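Local atomic coordinates of putative periplasmic protein (Wolinella succinogenes, PDB entry 3KN3), a protein that probably acts as a periplasmic solute-binding protein, perhaps for an ABC-type tungstate transporter, and can bind glutathione. Residues Lys116-Gly121 / Asn160-Gln165; Glu132-Ala137 / Ser146-Ala151. All coordinates share one frame; numbering follows the deposited sequence.

Contact 1 (Lys116-Gly121 / Asn160-Gln165); sequences KFVSRG and NIAEEQ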
# COMPACT_ATOMS: atom_id res chain seq x y z
N LYS A 116 -11.99 -12.09 -17.78
CA LYS A 116 -10.74 -12.60 -17.25
C LYS A 116 -10.18 -11.65 -16.20
O LYS A 116 -10.05 -10.46 -16.44
CB LYS A 116 -9.73 -12.83 -18.38
CG LYS A 116 -8.38 -13.33 -17.92
CD LYS A 116 -8.39 -14.82 -17.55
CE LYS A 116 -8.90 -15.73 -18.67
NZ LYS A 116 -8.15 -15.64 -19.96
N PHE A 117 -9.88 -12.20 -15.04
CA PHE A 117 -9.23 -11.44 -14.00
C PHE A 117 -7.99 -12.16 -13.51
O PHE A 117 -8.05 -13.30 -13.07
CB PHE A 117 -10.19 -11.18 -12.83
CG PHE A 117 -9.61 -10.29 -11.80
CD1 PHE A 117 -9.86 -8.94 -11.81
CD2 PHE A 117 -8.73 -10.79 -10.84
CE1 PHE A 117 -9.30 -8.10 -10.86
CE2 PHE A 117 -8.17 -9.96 -9.90
CZ PHE A 117 -8.45 -8.62 -9.92
N VAL A 118 -6.86 -11.46 -13.55
CA VAL A 118 -5.59 -12.04 -13.14
C VAL A 118 -5.14 -11.62 -11.75
O VAL A 118 -4.90 -10.45 -11.48
CB VAL A 118 -4.48 -11.69 -14.15
CG1 VAL A 118 -3.17 -12.42 -13.78
CG2 VAL A 118 -4.93 -12.02 -15.57
N SER A 119 -5.00 -12.59 -10.87
CA SER A 119 -4.54 -12.34 -9.51
C SER A 119 -3.03 -12.59 -9.41
O SER A 119 -2.47 -13.43 -10.13
CB SER A 119 -5.30 -13.26 -8.55
OG SER A 119 -4.69 -13.30 -7.28
N ARG A 120 -2.38 -11.85 -8.51
CA ARG A 120 -0.96 -12.06 -8.23
C ARG A 120 -0.73 -13.51 -7.82
O ARG A 120 0.26 -14.11 -8.21
CB ARG A 120 -0.46 -11.13 -7.11
CG ARG A 120 -0.24 -9.69 -7.53
CD ARG A 120 1.03 -9.51 -8.33
NE ARG A 120 2.23 -9.82 -7.54
CZ ARG A 120 2.90 -8.93 -6.81
NH1 ARG A 120 2.50 -7.67 -6.73
NH2 ARG A 120 3.98 -9.31 -6.14
N GLY A 121 -1.64 -14.06 -7.03
CA GLY A 121 -1.52 -15.43 -6.55
C GLY A 121 -0.15 -15.79 -5.99
O GLY A 121 0.34 -16.90 -6.21
N ASN A 160 1.37 -8.05 -17.47
CA ASN A 160 1.57 -8.54 -18.83
C ASN A 160 0.69 -9.73 -19.17
O ASN A 160 0.19 -9.86 -20.29
CB ASN A 160 3.05 -8.84 -19.10
CG ASN A 160 3.89 -7.57 -19.18
OD1 ASN A 160 3.47 -6.57 -19.78
ND2 ASN A 160 5.07 -7.61 -18.57
N ILE A 161 0.48 -10.60 -18.19
CA ILE A 161 -0.42 -11.72 -18.39
C ILE A 161 -1.84 -11.21 -18.63
O ILE A 161 -2.51 -11.69 -19.54
CB ILE A 161 -0.39 -12.67 -17.20
CG1 ILE A 161 0.93 -13.46 -17.18
CG2 ILE A 161 -1.55 -13.63 -17.26
CD1 ILE A 161 1.21 -14.10 -15.84
N ALA A 162 -2.29 -10.23 -17.83
CA ALA A 162 -3.64 -9.69 -18.00
C ALA A 162 -3.79 -9.10 -19.40
O ALA A 162 -4.81 -9.28 -20.05
CB ALA A 162 -3.99 -8.61 -16.92
N GLU A 163 -2.76 -8.40 -19.84
CA GLU A 163 -2.77 -7.80 -21.17
C GLU A 163 -2.80 -8.91 -22.23
O GLU A 163 -3.56 -8.84 -23.20
CB GLU A 163 -1.54 -6.90 -21.33
CG GLU A 163 -1.58 -5.95 -22.52
CD GLU A 163 -1.21 -6.61 -23.85
OE1 GLU A 163 -0.29 -7.46 -23.88
OE2 GLU A 163 -1.85 -6.26 -24.87
N GLU A 164 -1.99 -9.95 -22.02
CA GLU A 164 -1.91 -11.05 -22.97
C GLU A 164 -3.27 -11.72 -23.15
O GLU A 164 -3.66 -12.02 -24.28
CB GLU A 164 -0.87 -12.08 -22.53
CG GLU A 164 0.51 -11.85 -23.14
CD GLU A 164 1.66 -12.00 -22.14
OE1 GLU A 164 1.78 -13.06 -21.48
OE2 GLU A 164 2.46 -11.04 -22.02
N GLN A 165 -3.98 -11.94 -22.05
CA GLN A 165 -5.26 -12.64 -22.12
C GLN A 165 -6.44 -11.72 -22.16
O GLN A 165 -7.56 -12.14 -21.88
CB GLN A 165 -5.39 -13.65 -20.98
CG GLN A 165 -4.36 -14.74 -21.13
CD GLN A 165 -4.28 -15.66 -19.94
OE1 GLN A 165 -3.19 -15.96 -19.46
NE2 GLN A 165 -5.43 -16.11 -19.45
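With chi1 at -175°, Val118 has CG1 opposite its own backbone N and CG2 beside it, which directs the two methyls at consecutive residues of helix 155-164, Ile161 and Ala162. Ala162 takes the closer approach: Val118 CG2 lies 3.6 Å from Ala162 CA and 3.8 Å from Ala162 CB, so the methyl rests on the helix backbone itself, the alanine side chain being too short to hold it off. CG1 of Val118 meets the CG2 branch of Ile161 at 4.0 Å, methyl to methyl, the two side chains running at about a right angle. At the start of the segment, Lys116 is bent at chi2, chi3 and chi4, and this curl carries NZ to 3.6 Å from Gln165 CB, just where the chain leaves helical geometry. At the end of the strand, Ser119 OG accepts from Gly121 N at 3.2 Å in an ST turn, beside Arg120, a residue of the glutathione site, and is also hydrogen-bonded to Glu130 OE1. Strand 117-119 has parallel neighbours on both sides, 148-150 and 168-172, and Val118 O also accepts a bond from Thr169 OG1. Phe117 turns away from helix 155-164 and its ring packs on Glu130 and Trp134 of helix 125-138, so the strand is sandwiched between the two helices in an alpha/beta layering characteristic of periplasmic binding protein lobes.

Contact 2 (Glu132-Ala137 / Ser146-Ala151); sequences EVWKEA and SWYIEA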
# COMPACT_ATOMS: atom_id res chain seq x y z
N GLU A 132 -8.88 -9.19 -0.24
CA GLU A 132 -9.78 -8.43 0.61
C GLU A 132 -10.87 -7.75 -0.21
O GLU A 132 -12.04 -7.73 0.18
CB GLU A 132 -9.00 -7.40 1.43
CG GLU A 132 -9.14 -7.56 2.94
CD GLU A 132 -10.53 -7.19 3.48
OE1 GLU A 132 -10.58 -6.52 4.54
OE2 GLU A 132 -11.55 -7.56 2.87
N VAL A 133 -10.50 -7.19 -1.35
CA VAL A 133 -11.48 -6.51 -2.19
C VAL A 133 -12.60 -7.44 -2.70
O VAL A 133 -13.77 -7.03 -2.70
CB VAL A 133 -10.80 -5.76 -3.35
CG1 VAL A 133 -11.84 -5.09 -4.23
CG2 VAL A 133 -9.79 -4.75 -2.79
N TRP A 134 -12.25 -8.66 -3.14
CA TRP A 134 -13.23 -9.65 -3.60
C TRP A 134 -14.16 -10.07 -2.47
O TRP A 134 -15.35 -10.23 -2.65
CB TRP A 134 -12.57 -10.92 -4.20
CG TRP A 134 -12.05 -10.71 -5.58
CD1 TRP A 134 -10.74 -10.56 -5.95
CD2 TRP A 134 -12.82 -10.59 -6.78
NE1 TRP A 134 -10.66 -10.35 -7.30
CE2 TRP A 134 -11.92 -10.36 -7.83
CE3 TRP A 134 -14.18 -10.65 -7.06
CZ2 TRP A 134 -12.34 -10.20 -9.15
CZ3 TRP A 134 -14.60 -10.49 -8.36
CH2 TRP A 134 -13.68 -10.27 -9.39
N LYS A 135 -13.57 -10.25 -1.30
CA LYS A 135 -14.32 -10.60 -0.10
C LYS A 135 -15.38 -9.54 0.21
O LYS A 135 -16.54 -9.87 0.43
CB LYS A 135 -13.35 -10.75 1.06
CG LYS A 135 -13.82 -11.63 2.18
CD LYS A 135 -12.62 -12.39 2.74
CE LYS A 135 -11.41 -11.47 2.93
NZ LYS A 135 -10.18 -12.23 3.34
N GLU A 136 -14.97 -8.27 0.20
CA GLU A 136 -15.90 -7.16 0.42
C GLU A 136 -16.96 -7.09 -0.68
O GLU A 136 -18.11 -6.75 -0.41
CB GLU A 136 -15.16 -5.82 0.49
CG GLU A 136 -14.24 -5.64 1.70
CD GLU A 136 -13.66 -4.22 1.80
OE1 GLU A 136 -14.39 -3.24 1.49
OE2 GLU A 136 -12.47 -4.07 2.19
N ALA A 137 -16.57 -7.43 -1.90
CA ALA A 137 -17.46 -7.24 -3.04
C ALA A 137 -18.45 -8.39 -3.22
O ALA A 137 -19.62 -8.15 -3.51
CB ALA A 137 -16.64 -7.03 -4.32
N SER A 146 -13.62 -20.26 -13.53
CA SER A 146 -12.78 -20.44 -14.71
C SER A 146 -12.08 -19.14 -15.13
O SER A 146 -10.95 -19.18 -15.62
CB SER A 146 -13.57 -21.06 -15.86
OG SER A 146 -14.71 -20.29 -16.21
N TRP A 147 -12.73 -18.00 -14.90
CA TRP A 147 -12.21 -16.69 -15.34
C TRP A 147 -11.19 -16.06 -14.38
O TRP A 147 -10.55 -15.07 -14.70
CB TRP A 147 -13.37 -15.71 -15.60
CG TRP A 147 -14.32 -15.69 -14.45
CD1 TRP A 147 -15.41 -16.48 -14.29
CD2 TRP A 147 -14.24 -14.87 -13.28
NE1 TRP A 147 -16.02 -16.20 -13.10
CE2 TRP A 147 -15.32 -15.21 -12.46
CE3 TRP A 147 -13.36 -13.87 -12.85
CZ2 TRP A 147 -15.56 -14.59 -11.24
CZ3 TRP A 147 -13.59 -13.26 -11.64
CH2 TRP A 147 -14.68 -13.62 -10.85
N TYR A 148 -11.07 -16.64 -13.19
CA TYR A 148 -10.18 -16.12 -12.16
C TYR A 148 -8.84 -16.87 -12.15
O TYR A 148 -8.74 -17.99 -11.67
CB TYR A 148 -10.88 -16.19 -10.79
CG TYR A 148 -10.10 -15.59 -9.66
CD1 TYR A 148 -9.37 -16.38 -8.77
CD2 TYR A 148 -10.08 -14.22 -9.47
CE1 TYR A 148 -8.64 -15.81 -7.73
CE2 TYR A 148 -9.37 -13.65 -8.44
CZ TYR A 148 -8.65 -14.43 -7.57
OH TYR A 148 -7.95 -13.81 -6.55
N ILE A 149 -7.82 -16.23 -12.70
CA ILE A 149 -6.50 -16.83 -12.88
C ILE A 149 -5.49 -16.29 -11.84
O ILE A 149 -5.40 -15.08 -11.61
CB ILE A 149 -5.99 -16.62 -14.33
CG1 ILE A 149 -6.60 -17.67 -15.26
CG2 ILE A 149 -4.47 -16.75 -14.43
CD1 ILE A 149 -8.10 -17.60 -15.36
N GLU A 150 -4.75 -17.20 -11.21
CA GLU A 150 -3.66 -16.85 -10.30
C GLU A 150 -2.31 -17.05 -10.99
O GLU A 150 -1.91 -18.16 -11.30
CB GLU A 150 -3.74 -17.70 -9.02
CG GLU A 150 -5.16 -18.18 -8.69
CD GLU A 150 -5.44 -18.22 -7.19
OE1 GLU A 150 -6.09 -19.19 -6.73
OE2 GLU A 150 -5.02 -17.30 -6.47
N ALA A 151 -1.62 -15.94 -11.25
CA ALA A 151 -0.34 -15.95 -11.96
C ALA A 151 0.84 -16.47 -11.13
O ALA A 151 1.72 -17.16 -11.64
CB ALA A 151 -0.02 -14.55 -12.46
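Tyr148 turns the edge of its ring to the face of Trp134 in a T-shaped pair, the tyrosine and the five-membered ring of the indole having centroids 5.4 Å apart and planes at 86°. CE2 of Tyr148 makes the closest approach, 3.7 Å from Trp134 NE1. Trp147, pointing against Trp134, meets the six-membered end of the indole: Trp134 CH2 comes to the edge of the Trp147 ring, near its plane, 3.7 Å from Trp147 CZ3. The two six-membered rings are inclined at 49°, neither stacked nor perpendicular. This aromatic cluster fills the space between helix 125-138 and strand 148-150, the last two elements of a beta-alpha-beta unit that starts with strand 117-119. An alanine in place of Trp134 would probably open a gap there, leaving the Tyr148 edge without its aromatic face and the tip of Trp147 without its neighbour. Within its own segment Trp147 is steadied by Tyr148 CB, 3.9 Å above one face of its ring. Chi1 of 49°, with CG between backbone N and carbonyl carbon, swings its six-membered end to Trp134, and the indole also touches Ile110 and Glu111 of helix 103-113. The tyrosine ring is tethered at its far end, where Tyr148 OH hydrogen-bonds Glu130 OE2 and, weakly, Ser119 OG. Around Trp134, Phe117 adds an edge-to-face contact, and the ring of Phe107 from helix 103-113 meets the indole.

In the fold
From the N terminus, the chain, already in this lobe's sheet with strand 86-90, comes back to it at strand 117-119, runs through helix 125-138, returns along strand 148-150 and continues into helix 155-164. Contact 2 closes the short loop between the end of helix 125-138 and the returning strand; contact 1 closes the longer one, and contact 2 is nested inside it. The two meet in the sheet, where 148-150 is the outermost strand and 117-119 lies next to it, in parallel: Ser119 N to Ile149 O, at 2.6 Å, is a probable hydrogen bond. Contact 2 thus binds one helix to the edge strand, and contact 1 binds the following helix to its inner neighbour.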